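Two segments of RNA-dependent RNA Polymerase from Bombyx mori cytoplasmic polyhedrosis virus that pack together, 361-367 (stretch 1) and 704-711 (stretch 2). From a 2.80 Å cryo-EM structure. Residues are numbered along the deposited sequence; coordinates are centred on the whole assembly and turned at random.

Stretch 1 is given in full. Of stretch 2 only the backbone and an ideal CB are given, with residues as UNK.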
# COMPACT_ATOMS: atom_id res chain seq x y z
N ILE A 361 -16.16 -15.45 5.31
CA ILE A 361 -15.82 -16.50 6.25
C ILE A 361 -15.71 -17.84 5.54
O ILE A 361 -16.65 -18.28 4.89
CB ILE A 361 -16.92 -16.63 7.32
CG1 ILE A 361 -16.68 -15.64 8.45
CG2 ILE A 361 -16.98 -18.05 7.85
CD1 ILE A 361 -17.96 -15.07 9.01
N GLU A 362 -14.58 -18.51 5.71
CA GLU A 362 -14.36 -19.79 5.06
C GLU A 362 -13.93 -20.92 5.99
O GLU A 362 -13.17 -20.69 6.92
CB GLU A 362 -13.31 -19.65 3.95
CG GLU A 362 -13.54 -18.48 3.01
CD GLU A 362 -14.66 -18.75 2.02
OE1 GLU A 362 -14.55 -19.72 1.25
OE2 GLU A 362 -15.65 -17.98 2.02
N GLN A 363 -14.49 -22.11 5.74
CA GLN A 363 -14.15 -23.36 6.44
C GLN A 363 -14.57 -23.57 7.90
O GLN A 363 -15.17 -24.58 8.25
CB GLN A 363 -12.68 -23.78 6.24
CG GLN A 363 -12.12 -23.55 4.84
CD GLN A 363 -12.34 -24.73 3.92
OE1 GLN A 363 -12.95 -25.72 4.31
NE2 GLN A 363 -11.85 -24.62 2.70
N ARG A 364 -14.24 -22.61 8.75
CA ARG A 364 -14.47 -22.71 10.20
C ARG A 364 -14.11 -21.43 10.92
O ARG A 364 -13.38 -20.58 10.41
CB ARG A 364 -13.70 -23.84 10.88
CG ARG A 364 -12.24 -23.84 10.66
CD ARG A 364 -11.73 -25.11 11.28
NE ARG A 364 -12.52 -26.24 10.81
CZ ARG A 364 -12.34 -26.87 9.66
NH1 ARG A 364 -11.39 -26.49 8.82
NH2 ARG A 364 -13.13 -27.89 9.34
N LEU A 365 -14.58 -21.35 12.16
CA LEU A 365 -14.39 -20.16 12.98
C LEU A 365 -13.12 -20.28 13.80
O LEU A 365 -12.79 -21.35 14.32
CB LEU A 365 -15.59 -19.98 13.90
CG LEU A 365 -16.92 -19.82 13.18
CD1 LEU A 365 -18.03 -19.80 14.18
CD2 LEU A 365 -16.91 -18.56 12.35
N VAL A 366 -12.41 -19.17 13.93
CA VAL A 366 -11.18 -19.09 14.71
C VAL A 366 -11.52 -18.57 16.09
O VAL A 366 -12.22 -17.56 16.22
CB VAL A 366 -10.14 -18.20 14.00
CG1 VAL A 366 -8.90 -18.03 14.84
CG2 VAL A 366 -9.78 -18.79 12.66
N THR A 367 -11.07 -19.26 17.12
CA THR A 367 -11.39 -18.89 18.49
C THR A 367 -10.30 -17.99 19.07
O THR A 367 -9.41 -17.52 18.36
CB THR A 367 -11.62 -20.13 19.34
OG1 THR A 367 -10.48 -20.98 19.25
CG2 THR A 367 -12.84 -20.87 18.84
N UNK A 704 -4.01 -24.70 6.91
CA UNK A 704 -4.48 -23.42 6.40
C UNK A 704 -6.00 -23.35 6.37
O UNK A 704 -6.57 -22.28 6.58
CB UNK A 704 -3.92 -23.17 5.00
N UNK A 705 -6.66 -24.48 6.12
CA UNK A 705 -8.12 -24.50 6.15
C UNK A 705 -8.66 -24.32 7.56
O UNK A 705 -9.71 -23.70 7.75
CB UNK A 705 -8.64 -25.81 5.56
N UNK A 706 -7.96 -24.87 8.55
CA UNK A 706 -8.31 -24.69 9.96
C UNK A 706 -8.11 -23.27 10.45
O UNK A 706 -8.67 -22.90 11.49
CB UNK A 706 -7.48 -25.64 10.83
N UNK A 707 -7.32 -22.46 9.75
CA UNK A 707 -7.07 -21.08 10.11
C UNK A 707 -8.05 -20.11 9.48
O UNK A 707 -7.92 -18.90 9.66
CB UNK A 707 -5.64 -20.69 9.71
N UNK A 708 -9.02 -20.62 8.73
CA UNK A 708 -10.04 -19.76 8.16
C UNK A 708 -9.76 -19.25 6.77
O UNK A 708 -10.21 -18.16 6.41
CB UNK A 708 -10.26 -18.56 9.08
N UNK A 709 -9.02 -20.01 5.96
CA UNK A 709 -8.73 -19.60 4.60
C UNK A 709 -9.19 -20.68 3.63
O UNK A 709 -9.30 -21.85 4.00
CB UNK A 709 -7.24 -19.31 4.43
N UNK A 710 -9.49 -20.27 2.41
CA UNK A 710 -9.76 -21.20 1.32
C UNK A 710 -8.53 -21.27 0.43
O UNK A 710 -7.96 -20.23 0.07
CB UNK A 710 -10.99 -20.78 0.52
N UNK A 711 -8.10 -22.48 0.11
CA UNK A 711 -6.87 -22.68 -0.65
C UNK A 711 -7.16 -23.49 -1.90
O UNK A 711 -7.94 -24.44 -1.88
CB UNK A 711 -5.81 -23.38 0.20

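At position 704 the ideal CB has no atom of stretch 1 within 5.5 Å, and phi/psi of -75/-34 is helical. Stretch 1 therefore sets no preference, and most helix-compatible residues would do. The deposited residue is Leu704, which makes no contact here.

Position 705 is still helical, with CA-to-CB sideways to stretch 1. Its ideal CB lies 4.2 Å from Gln363 CD and 4.3 Å from Arg364 NH1, so a small or polar side chain would suit the amide and guanidinium beside it. The residue is Asn705. Its clearest contact with stretch 1 is through its backbone: Asn705 O accepts a weak hydrogen bond from Arg364 NH1 (3.4 Å, 136° at the hydrogen), lying near the guanidinium plane, and Gln363 CB packs 3.3 Å from the same Asn705 O.

At 706 CA-to-CB points away, yet the ideal CB is 4.3 Å from Arg364 CD. A side chain long enough to turn back could meet the positive charge; an acid would be favoured electrostatically, although a neutral polar residue is also plausible. Glu706 is found, with chi1 and chi2 both m, and its end approaches stretch 1. Glu706 OE2 sits over one face of the guanidinium, 3.2 Å from Arg364 CZ and 3.4 Å from Arg364 NH1. This is a salt bridge of charges only, since no N-H points at the out-of-plane oxygen.

CB of 707 also points away, 5.4 Å from Val366 CG2, leaving the choice wide. Ser707 meets stretch 1 through its backbone, with Ser707 O 3.5 Å from Val366 CG2.

Position 708 is the most restrictive. Phi/psi of 92/30 would jam a CB against the preceding carbonyl O, which by itself calls for glycine; that CB would also lie 3.6 Å from Val366 CG2 and 3.9 Å from Arg364 O. Gly708 closes the type I turn begun at Asn705. The first residue after the helix to leave helical phi/psi, it has positive phi and belongs to a Schellman motif, with weak bonds from Gly708 N to Asn705 O (3.3 Å) and from Phe709 N to Leu704 O (3.4 Å). Gly708 CA makes a CA-H...O contact with Glu362 O at 3.5 Å, 146° at the hydrogen.

At 709 CB points away and nothing of stretch 1 lies within 5.5 Å of it, so stretch 1 sets no limit on size or polarity. The side chain of Phe709 comes no nearer than 6.1 Å to stretch 1, while Phe709 O touches Gln363 CG at 3.4 Å.

At 710 the sideways CB is 3.8 Å from Glu362 OE1 and 4.5 Å from Gln363 NE2. Small or polar residues would suit these polar ends. Ala710 supplies only a methyl, Ala710 CB, 3.8 Å from Glu362 OE1.

Position 711 is extended and unconstrained by stretch 1; Thr711 makes no contact.

Stretch 2, residues 704-711: LNESGFAT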
# COMPACT_ATOMS: atom_id res chain seq x y z
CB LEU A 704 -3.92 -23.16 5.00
CG LEU A 704 -2.43 -22.87 4.93
CD1 LEU A 704 -1.97 -22.87 3.50
CD2 LEU A 704 -2.14 -21.55 5.57
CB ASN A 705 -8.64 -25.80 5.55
CG ASN A 705 -8.30 -25.93 4.08
OD1 ASN A 705 -8.33 -24.96 3.34
ND2 ASN A 705 -7.96 -27.14 3.67
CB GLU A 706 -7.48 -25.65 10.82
CG GLU A 706 -7.88 -27.10 10.76
CD GLU A 706 -9.09 -27.42 11.61
OE1 GLU A 706 -9.24 -26.79 12.68
OE2 GLU A 706 -9.88 -28.30 11.23
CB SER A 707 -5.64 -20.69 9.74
OG SER A 707 -5.40 -19.34 10.06
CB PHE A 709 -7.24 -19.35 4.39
CG PHE A 709 -6.68 -18.30 5.29
CD1 PHE A 709 -6.99 -16.97 5.10
CD2 PHE A 709 -5.81 -18.64 6.31
CE1 PHE A 709 -6.47 -16.00 5.94
CE2 PHE A 709 -5.28 -17.68 7.13
CZ PHE A 709 -5.61 -16.35 6.95
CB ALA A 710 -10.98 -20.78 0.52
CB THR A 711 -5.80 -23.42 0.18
OG1 THR A 711 -6.30 -24.70 0.58
CG2 THR A 711 -5.42 -22.61 1.41
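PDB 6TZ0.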